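Local structure of putative cathepsin d (Ixodes ricinus, 5N7N) at residues F221-V226 and V292-S297; D93-T98 and A155-V160; F2-T7 and C115-A120. The protein probably acts as a cathepsin D-type aspartic endopeptidase, captured here as its zymogen, with a predicted catalytic residue altered. All coordinates share one frame; numbering follows the deposited sequence.

Interaction 1 (F221-V226 and V292-S297)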
loop_
_atom_site.group_PDB
_atom_site.type_symbol
_atom_site.label_atom_id
_atom_site.label_comp_id
_atom_site.label_asym_id
_atom_site.label_seq_id
_atom_site.Cartn_x
_atom_site.Cartn_y
_atom_site.Cartn_z
ATOM N N PHE A 221 -1.165 -5.503 13.361
ATOM C CA PHE A 221 -1.620 -6.681 14.112
ATOM C C PHE A 221 -0.429 -7.584 14.401
ATOM O O PHE A 221 0.685 -7.365 13.878
ATOM C CB PHE A 221 -2.667 -7.438 13.301
ATOM C CG PHE A 221 -2.249 -7.666 11.887
ATOM C CD1 PHE A 221 -2.544 -6.726 10.909
ATOM C CD2 PHE A 221 -1.499 -8.783 11.542
ATOM C CE1 PHE A 221 -2.125 -6.917 9.602
ATOM C CE2 PHE A 221 -1.077 -8.980 10.240
ATOM C CZ PHE A 221 -1.392 -8.049 9.270
ATOM N N HIS A 222 -0.678 -8.601 15.222
ATOM C CA HIS A 222 0.343 -9.550 15.671
ATOM C C HIS A 222 0.431 -10.766 14.735
ATOM O O HIS A 222 -0.588 -11.310 14.315
ATOM C CB HIS A 222 0.023 -9.994 17.104
ATOM C CG HIS A 222 1.068 -10.871 17.715
ATOM N ND1 HIS A 222 2.235 -10.375 18.250
ATOM C CD2 HIS A 222 1.121 -12.215 17.875
ATOM C CE1 HIS A 222 2.965 -11.374 18.711
ATOM N NE2 HIS A 222 2.310 -12.501 18.496
ATOM N N VAL A 223 1.658 -11.154 14.397
ATOM C CA VAL A 223 1.939 -12.343 13.600
ATOM C C VAL A 223 2.590 -13.368 14.514
ATOM O O VAL A 223 3.545 -13.040 15.228
ATOM C CB VAL A 223 2.884 -12.015 12.419
ATOM C CG1 VAL A 223 3.467 -13.270 11.787
ATOM C CG2 VAL A 223 2.148 -11.198 11.369
ATOM N N ASP A 224 2.105 -14.613 14.456
ATOM C CA ASP A 224 2.572 -15.682 15.363
ATOM C C ASP A 224 3.943 -16.194 14.953
ATOM O O ASP A 224 4.785 -16.448 15.814
ATOM C CB ASP A 224 1.595 -16.865 15.399
ATOM C CG ASP A 224 0.207 -16.476 15.850
ATOM O OD1 ASP A 224 0.073 -15.563 16.689
ATOM O OD2 ASP A 224 -0.763 -17.099 15.367
ATOM N N GLY A 225 4.164 -16.337 13.642
ATOM C CA GLY A 225 5.462 -16.791 13.130
ATOM C C GLY A 225 5.601 -16.674 11.621
ATOM O O GLY A 225 4.620 -16.495 10.895
ATOM N N VAL A 226 6.836 -16.757 11.153
ATOM C CA VAL A 226 7.121 -16.749 9.732
ATOM C C VAL A 226 8.099 -17.872 9.459
ATOM O O VAL A 226 9.092 -18.027 10.177
ATOM C CB VAL A 226 7.739 -15.408 9.268
ATOM C CG1 VAL A 226 7.864 -15.383 7.745
ATOM C CG2 VAL A 226 6.904 -14.220 9.760
ATOM N N VAL A 292 6.614 -19.860 1.585
ATOM C CA VAL A 292 6.923 -19.051 2.742
ATOM C C VAL A 292 5.584 -18.739 3.390
ATOM O O VAL A 292 4.649 -18.284 2.726
ATOM C CB VAL A 292 7.672 -17.765 2.345
ATOM C CG1 VAL A 292 7.858 -16.851 3.548
ATOM C CG2 VAL A 292 9.016 -18.112 1.717
ATOM N N THR A 293 5.498 -18.964 4.691
ATOM C CA THR A 293 4.221 -18.968 5.391
ATOM C C THR A 293 4.208 -17.998 6.567
ATOM O O THR A 293 5.176 -17.924 7.331
ATOM C CB THR A 293 3.910 -20.396 5.891
ATOM O OG1 THR A 293 3.791 -21.261 4.757
ATOM C CG2 THR A 293 2.623 -20.440 6.693
ATOM N N PHE A 294 3.083 -17.303 6.712
ATOM C CA PHE A 294 2.830 -16.375 7.810
ATOM C C PHE A 294 1.704 -16.935 8.635
ATOM O O PHE A 294 0.606 -17.145 8.114
ATOM C CB PHE A 294 2.407 -14.994 7.277
ATOM C CG PHE A 294 3.538 -14.206 6.701
ATOM C CD1 PHE A 294 3.997 -14.466 5.418
ATOM C CD2 PHE A 294 4.171 -13.220 7.454
ATOM C CE1 PHE A 294 5.069 -13.755 4.892
ATOM C CE2 PHE A 294 5.245 -12.514 6.937
ATOM C CZ PHE A 294 5.700 -12.793 5.657
ATOM N N THR A 295 1.949 -17.159 9.920
ATOM C CA THR A 295 0.900 -17.682 10.775
ATOM C C THR A 295 0.231 -16.518 11.489
ATOM O O THR A 295 0.877 -15.790 12.246
ATOM C CB THR A 295 1.444 -18.747 11.751
ATOM O OG1 THR A 295 1.906 -19.876 10.998
ATOM C CG2 THR A 295 0.355 -19.212 12.709
ATOM N N ILE A 296 -1.067 -16.359 11.246
ATOM C CA ILE A 296 -1.846 -15.259 11.803
ATOM C C ILE A 296 -3.110 -15.805 12.458
ATOM O O ILE A 296 -3.922 -16.472 11.793
ATOM C CB ILE A 296 -2.238 -14.231 10.714
ATOM C CG1 ILE A 296 -0.988 -13.745 9.964
ATOM C CG2 ILE A 296 -2.975 -13.050 11.343
ATOM C CD1 ILE A 296 -1.279 -12.924 8.729
ATOM N N SER A 297 -3.275 -15.488 13.744
ATOM C CA SER A 297 -4.387 -15.967 14.572
ATOM C C SER A 297 -4.514 -17.497 14.561
ATOM O O SER A 297 -5.606 -18.043 14.447
ATOM C CB SER A 297 -5.695 -15.280 14.157
ATOM O OG SER A 297 -5.631 -13.907 14.490
#

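Interaction 2 (D93-T98 and A155-V160). With SO4 (sulfate ion), chain F.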
loop_
_atom_site.group_PDB
_atom_site.type_symbol
_atom_site.label_atom_id
_atom_site.label_comp_id
_atom_site.label_asym_id
_atom_site.label_seq_id
_atom_site.Cartn_x
_atom_site.Cartn_y
_atom_site.Cartn_z
ATOM N N ASP A 93 -9.105 26.369 5.275
ATOM C CA ASP A 93 -8.477 26.124 6.562
ATOM C C ASP A 93 -7.221 26.998 6.625
ATOM O O ASP A 93 -7.151 27.909 7.439
ATOM C CB ASP A 93 -8.172 24.635 6.748
ATOM C CG ASP A 93 -7.551 24.331 8.100
ATOM O OD1 ASP A 93 -6.382 24.709 8.334
ATOM O OD2 ASP A 93 -8.230 23.681 8.923
ATOM N N GLY A 94 -6.244 26.711 5.770
ATOM C CA GLY A 94 -5.094 27.593 5.585
ATOM C C GLY A 94 -3.857 27.242 6.374
ATOM O O GLY A 94 -2.792 27.832 6.150
ATOM N N ARG A 95 -3.959 26.279 7.287
ATOM C CA ARG A 95 -2.793 25.912 8.082
ATOM C C ARG A 95 -1.829 25.092 7.211
ATOM O O ARG A 95 -2.256 24.424 6.258
ATOM C CB ARG A 95 -3.207 25.170 9.358
ATOM C CG ARG A 95 -3.218 23.650 9.243
ATOM C CD ARG A 95 -3.830 23.007 10.458
ATOM N NE ARG A 95 -5.286 23.190 10.494
ATOM C CZ ARG A 95 -6.056 22.906 11.539
ATOM N NH1 ARG A 95 -5.515 22.426 12.658
ATOM N NH2 ARG A 95 -7.367 23.099 11.467
ATOM N N ASN A 96 -0.543 25.166 7.529
ATOM C CA ASN A 96 0.471 24.408 6.806
ATOM C C ASN A 96 0.583 22.962 7.265
ATOM O O ASN A 96 0.187 22.639 8.360
ATOM C CB ASN A 96 1.825 25.074 6.956
ATOM C CG ASN A 96 1.880 26.421 6.244
ATOM O OD1 ASN A 96 1.288 26.602 5.167
ATOM N ND2 ASN A 96 2.585 27.370 6.839
ATOM N N PHE A 97 1.132 22.110 6.402
ATOM C CA PHE A 97 1.391 20.718 6.730
ATOM C C PHE A 97 2.628 20.230 6.012
ATOM O O PHE A 97 3.006 20.736 4.953
ATOM C CB PHE A 97 0.199 19.821 6.356
ATOM C CG PHE A 97 0.115 19.497 4.877
ATOM C CD1 PHE A 97 -0.577 20.319 4.019
ATOM C CD2 PHE A 97 0.738 18.365 4.358
ATOM C CE1 PHE A 97 -0.657 20.024 2.670
ATOM C CE2 PHE A 97 0.681 18.073 3.012
ATOM C CZ PHE A 97 -0.026 18.906 2.168
ATOM N N THR A 98 3.210 19.203 6.595
ATOM C CA THR A 98 4.440 18.581 6.149
ATOM C C THR A 98 4.268 17.091 6.432
ATOM O O THR A 98 3.705 16.726 7.456
ATOM C CB THR A 98 5.626 19.144 6.955
ATOM O OG1 THR A 98 5.988 20.416 6.413
ATOM C CG2 THR A 98 6.857 18.243 6.902
ATOM N N ALA A 155 -2.683 10.810 11.015
ATOM C CA ALA A 155 -3.005 11.927 10.122
ATOM C C ALA A 155 -2.217 13.157 10.574
ATOM O O ALA A 155 -1.910 13.286 11.751
ATOM C CB ALA A 155 -4.497 12.224 10.152
ATOM N N VAL A 156 -1.870 14.044 9.640
ATOM C CA VAL A 156 -1.320 15.369 10.011
ATOM C C VAL A 156 -2.374 16.231 10.697
ATOM O O VAL A 156 -3.570 15.972 10.592
ATOM C CB VAL A 156 -0.730 16.185 8.822
ATOM C CG1 VAL A 156 0.584 15.582 8.343
ATOM C CG2 VAL A 156 -1.728 16.349 7.677
ATOM N N ASP A 157 -1.908 17.262 11.390
ATOM C CA ASP A 157 -2.787 18.204 12.074
ATOM C C ASP A 157 -3.730 18.874 11.079
ATOM O O ASP A 157 -3.288 19.435 10.078
ATOM C CB ASP A 157 -1.969 19.273 12.802
ATOM C CG ASP A 157 -2.829 20.180 13.670
ATOM O OD1 ASP A 157 -3.505 19.651 14.583
ATOM O OD2 ASP A 157 -2.827 21.419 13.445
ATOM N N GLY A 158 -5.031 18.786 11.349
ATOM C CA GLY A 158 -6.043 19.423 10.518
ATOM C C GLY A 158 -6.716 18.498 9.521
ATOM O O GLY A 158 -7.652 18.924 8.842
ATOM N N VAL A 159 -6.246 17.256 9.378
ATOM C CA VAL A 159 -6.990 16.310 8.557
ATOM C C VAL A 159 -7.563 15.155 9.383
ATOM O O VAL A 159 -6.944 14.666 10.346
ATOM C CB VAL A 159 -6.253 15.839 7.274
ATOM C CG1 VAL A 159 -5.329 16.909 6.750
ATOM C CG2 VAL A 159 -5.512 14.530 7.445
ATOM N N VAL A 160 -8.783 14.798 8.994
ATOM C CA VAL A 160 -9.518 13.660 9.475
ATOM C C VAL A 160 -9.554 12.774 8.246
ATOM O O VAL A 160 -9.906 13.243 7.159
ATOM C CB VAL A 160 -10.948 14.045 9.893
ATOM C CG1 VAL A 160 -11.760 12.810 10.269
ATOM C CG2 VAL A 160 -10.911 15.011 11.074
HETATM S S SO4 F . -8.609 21.670 14.519
HETATM O O1 SO4 F . -7.461 22.158 15.335
HETATM O O2 SO4 F . -8.173 20.662 13.521
HETATM O O3 SO4 F . -9.594 20.995 15.397
HETATM O O4 SO4 F . -9.253 22.835 13.852
#

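Interaction 3 (F2-T7 and C115-A120). With SO4 (sulfate ion), chain G.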
loop_
_atom_site.group_PDB
_atom_site.type_symbol
_atom_site.label_atom_id
_atom_site.label_comp_id
_atom_site.label_asym_id
_atom_site.label_seq_id
_atom_site.Cartn_x
_atom_site.Cartn_y
_atom_site.Cartn_z
ATOM N N PHE A 2 -20.533 0.980 -1.792
ATOM C CA PHE A 2 -20.123 1.591 -3.064
ATOM C C PHE A 2 -18.699 1.184 -3.413
ATOM O O PHE A 2 -17.842 1.030 -2.539
ATOM C CB PHE A 2 -20.264 3.119 -3.046
ATOM C CG PHE A 2 -19.827 3.751 -1.763
ATOM C CD1 PHE A 2 -18.506 4.118 -1.569
ATOM C CD2 PHE A 2 -20.747 3.977 -0.744
ATOM C CE1 PHE A 2 -18.104 4.705 -0.377
ATOM C CE2 PHE A 2 -20.353 4.546 0.449
ATOM C CZ PHE A 2 -19.026 4.912 0.635
ATOM N N ARG A 3 -18.466 1.066 -4.714
ATOM C CA ARG A 3 -17.395 0.263 -5.266
ATOM C C ARG A 3 -16.461 1.124 -6.109
ATOM O O ARG A 3 -16.909 1.737 -7.081
ATOM C CB ARG A 3 -18.041 -0.818 -6.139
ATOM C CG ARG A 3 -17.320 -2.152 -6.180
ATOM C CD ARG A 3 -18.072 -3.123 -7.083
ATOM N NE ARG A 3 -19.228 -3.746 -6.419
ATOM C CZ ARG A 3 -19.199 -4.868 -5.688
ATOM N NH1 ARG A 3 -18.071 -5.547 -5.480
ATOM N NH2 ARG A 3 -20.327 -5.325 -5.147
ATOM N N ILE A 4 -15.173 1.170 -5.741
ATOM C CA ILE A 4 -14.159 1.889 -6.531
ATOM C C ILE A 4 -13.209 0.937 -7.260
ATOM O O ILE A 4 -12.595 0.070 -6.627
ATOM C CB ILE A 4 -13.419 2.996 -5.701
ATOM C CG1 ILE A 4 -13.859 4.383 -6.178
ATOM C CG2 ILE A 4 -11.891 2.984 -5.852
ATOM C CD1 ILE A 4 -15.347 4.657 -6.101
ATOM N N PRO A 5 -13.071 1.117 -8.594
ATOM C CA PRO A 5 -12.210 0.232 -9.354
ATOM C C PRO A 5 -10.763 0.722 -9.316
ATOM O O PRO A 5 -10.498 1.920 -9.484
ATOM C CB PRO A 5 -12.785 0.321 -10.774
ATOM C CG PRO A 5 -13.433 1.676 -10.851
ATOM C CD PRO A 5 -13.596 2.204 -9.448
ATOM N N LEU A 6 -9.841 -0.210 -9.110
ATOM C CA LEU A 6 -8.428 0.086 -9.068
ATOM C C LEU A 6 -7.723 -0.298 -10.372
ATOM O O LEU A 6 -8.071 -1.291 -11.025
ATOM C CB LEU A 6 -7.779 -0.633 -7.881
ATOM C CG LEU A 6 -8.257 -0.189 -6.498
ATOM C CD1 LEU A 6 -7.617 -1.044 -5.415
ATOM C CD2 LEU A 6 -7.926 1.286 -6.290
ATOM N N THR A 7 -6.730 0.511 -10.743
ATOM C CA THR A 7 -5.872 0.220 -11.875
ATOM C C THR A 7 -4.454 -0.008 -11.374
ATOM O O THR A 7 -3.960 0.722 -10.513
ATOM C CB THR A 7 -5.894 1.353 -12.902
ATOM O OG1 THR A 7 -7.255 1.687 -13.198
ATOM C CG2 THR A 7 -5.171 0.930 -14.187
ATOM N N CYS A 115 -15.675 15.623 -1.069
ATOM C CA CYS A 115 -14.850 14.564 -1.675
ATOM C C CYS A 115 -15.756 13.438 -2.140
ATOM O O CYS A 115 -16.540 12.907 -1.354
ATOM C CB CYS A 115 -13.827 14.023 -0.675
ATOM S SG CYS A 115 -12.774 12.678 -1.288
ATOM N N ARG A 116 -15.656 13.098 -3.421
ATOM C CA ARG A 116 -16.540 12.120 -4.029
ATOM C C ARG A 116 -15.823 10.809 -4.317
ATOM O O ARG A 116 -14.772 10.770 -4.967
ATOM C CB ARG A 116 -17.190 12.677 -5.296
ATOM C CG ARG A 116 -18.329 13.642 -5.000
ATOM C CD ARG A 116 -19.054 14.059 -6.275
ATOM N NE ARG A 116 -19.665 15.389 -6.164
ATOM C CZ ARG A 116 -18.994 16.547 -6.141
ATOM N NH1 ARG A 116 -17.654 16.581 -6.201
ATOM N NH2 ARG A 116 -19.669 17.686 -6.044
ATOM N N ILE A 117 -16.415 9.737 -3.800
ATOM C CA ILE A 117 -15.837 8.405 -3.857
ATOM C C ILE A 117 -16.928 7.512 -4.452
ATOM O O ILE A 117 -17.801 7.001 -3.736
ATOM C CB ILE A 117 -15.354 7.942 -2.456
ATOM C CG1 ILE A 117 -14.535 9.075 -1.778
ATOM C CG2 ILE A 117 -14.616 6.610 -2.559
ATOM C CD1 ILE A 117 -13.104 8.764 -1.420
ATOM N N GLY A 118 -16.885 7.385 -5.777
ATOM C CA GLY A 118 -17.956 6.771 -6.547
ATOM C C GLY A 118 -19.256 7.504 -6.276
ATOM O O GLY A 118 -19.313 8.735 -6.339
ATOM N N SER A 119 -20.280 6.754 -5.894
ATOM C CA SER A 119 -21.584 7.332 -5.609
ATOM C C SER A 119 -21.676 8.007 -4.229
ATOM O O SER A 119 -22.708 8.603 -3.916
ATOM C CB SER A 119 -22.672 6.260 -5.772
ATOM O OG SER A 119 -22.335 5.083 -5.060
ATOM N N ALA A 120 -20.628 7.926 -3.403
ATOM C CA ALA A 120 -20.657 8.554 -2.074
ATOM C C ALA A 120 -20.148 10.004 -2.099
ATOM O O ALA A 120 -19.260 10.356 -2.875
ATOM C CB ALA A 120 -19.876 7.726 -1.070
HETATM S S SO4 G . -23.326 17.192 -5.839
HETATM O O1 SO4 G . -22.828 18.436 -5.199
HETATM O O2 SO4 G . -22.238 16.184 -5.890
HETATM O O3 SO4 G . -24.449 16.614 -5.057
HETATM O O4 SO4 G . -23.783 17.539 -7.206
#

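Interaction 1 (F221-V226 and V292-S297)
V226 and F294 extend alongside each other in the same direction, as a non-hydrogen-bonded pair of antiparallel strands in the C-terminal lobe of the pepsin-like fold. V226 CG1 sits over one face of the phenyl ring, 4.1 Å from its centroid and 16° off the normal, toward the rim: a CH-pi contact. The V226 torsion (chi1 -173°) sets CG1 beside the carbonyl carbon and CG2 anti to that carbon, and both methyls border the ring, CG2 being 3.7 Å from F294 CE2. V223 approaches differently, its CG1 lying near the ring plane at the edge, 4.4 Å from F294 CD2. Further along, I296 CD1 comes obliquely to the ring of F221, 4.2 Å from F221 CE2. F340 and L336 add to this layer, the former edge-to-face with F294, and F221 lies about 9 Å by side chain from N249, a predicted active-site position that is changed here.

On the other face the chemistry turns polar. The D224 side chain lies athwart that of T295, with T295 CG2 3.6 Å from D224 OD2. That oxygen takes its hydrogen bond from G298 N, just past the segment. T295 is gripped through its backbone at both ends: D224 N donates to T295 O at 2.8 Å, while T295 N reaches G225 O at 2.9 Å in a nearly straight bond (175°).

The contact thus separates two kinds of chemistry: two backbone bonds hold T295 to the neighbouring strand, an apolar layer packs ring and methyl groups together, and one carboxylate oxygen is bonded to G298 N at the partly exposed margin.

Interaction 2 (D93-T98 and A155-V160)
Strand 93-98 runs past the loop 155-160 without a backbone hydrogen bond between them, R95 and F97 facing G158 and V156 of a type II turn (V156 to V159). The turn presents G158 CA to the flat of the R95 guanidinium, over its centre and 3.6 Å from R95 CZ; a bend at chi3 (73°) helps lay the group there. The edges of the guanidinium are taken by two aspartates and a sulfate. D93 is gripped side-on, R95 NE meeting D93 OD1 at 2.9 Å and R95 NH2 meeting D93 OD2 at 2.7 Å on the syn lone pair. The backbone N of R95 binds D93 OD1 from the anti side, closing an Asx turn. Across the contact, R95 NH1 donates to D157 OD2 at 3.0 Å; the carboxylate is approached from above its plane, and the two flat groups stand 65° apart. The sulfate O4 accepts from R95 NH2 at 3.1 Å.

Beyond the arginine, V156 CG2 makes an apolar contact 4.2 Å from F97 CB, while the other methyl, V156 CG1, abuts the carbonyl oxygen T98 O at 3.4 Å. Strand 91-99 pairs with 106-117 in the hairpin that carries the flap in this family.

Two carboxylates round the guanidinium probably offset its charge and restrain its rotation, tying the flap strand to the turn in a surface salt-bridge network; the sulfate, probably from the crystallisation liquor, is an incidental further partner.

Interaction 3 (F2-T7 and C115-A120)
F2 carries its ring between the backbone N and the carbonyl carbon (chi1 41°), and this torsion swings the phenyl group over A120, at the end of the type II' turn from I117 to A120. Here the first strand of the propeptide meets a hairpin of the N-terminal lobe; as in pepsinogen-like zymogens, that strand is inserted in the interdomain sheet, between 40-46 and 192-196. A120 CB stands above the centre of the F2 ring, 3.5 Å from the centroid and 14° off the normal, a face-on CH-pi contact. The ring is flanked obliquely by I117 O, and F2 CB lies 3.5 Å from S119 OG. M166 and L172 also pack on F2, which is buried.

The second point of contact is I4, whose methyl CD1 is directed at the start of the turn. I4 CD1 lies 4.1 Å from I117 CG2 and appears closer still to the G118 backbone, but chi1 of I4 is far from staggered and the exact placing of CD1 is doubtful. No hydrogen bond joins the two segments; the turn is instead held from within, A120 N donating to I117 O at 3.0 Å and I117 N to A120 O at 3.1 Å.

R116 points away from the contact: its NH1 bonds to G47 O, R116 NE binds O2 of a sulfate ion, probably from the crystallisation liquor, at 2.7 Å, and R116 NH2 shares that oxygen at 3.0 Å.

Overall arrangement
The three contacts sample different parts of the bilobal aspartic protease fold. Interactions 2 and 3 lie nearer each other (centres about 24 Å apart, nearest atoms about 9 Å) and are linked by strands 91-99 and 106-117, which are adjacent in the sheet; along the chain their segments alternate. Interaction 1 follows both in sequence, its centre about 35 Å from that of interaction 2 and 32 Å from that of interaction 3, and belongs to the other lobe. None touches another. Of the three, only interaction 3 involves the propeptide, whose strand packs against the N-terminal lobe; interactions 2 and 1 are packing within the N-terminal and C-terminal lobes respectively.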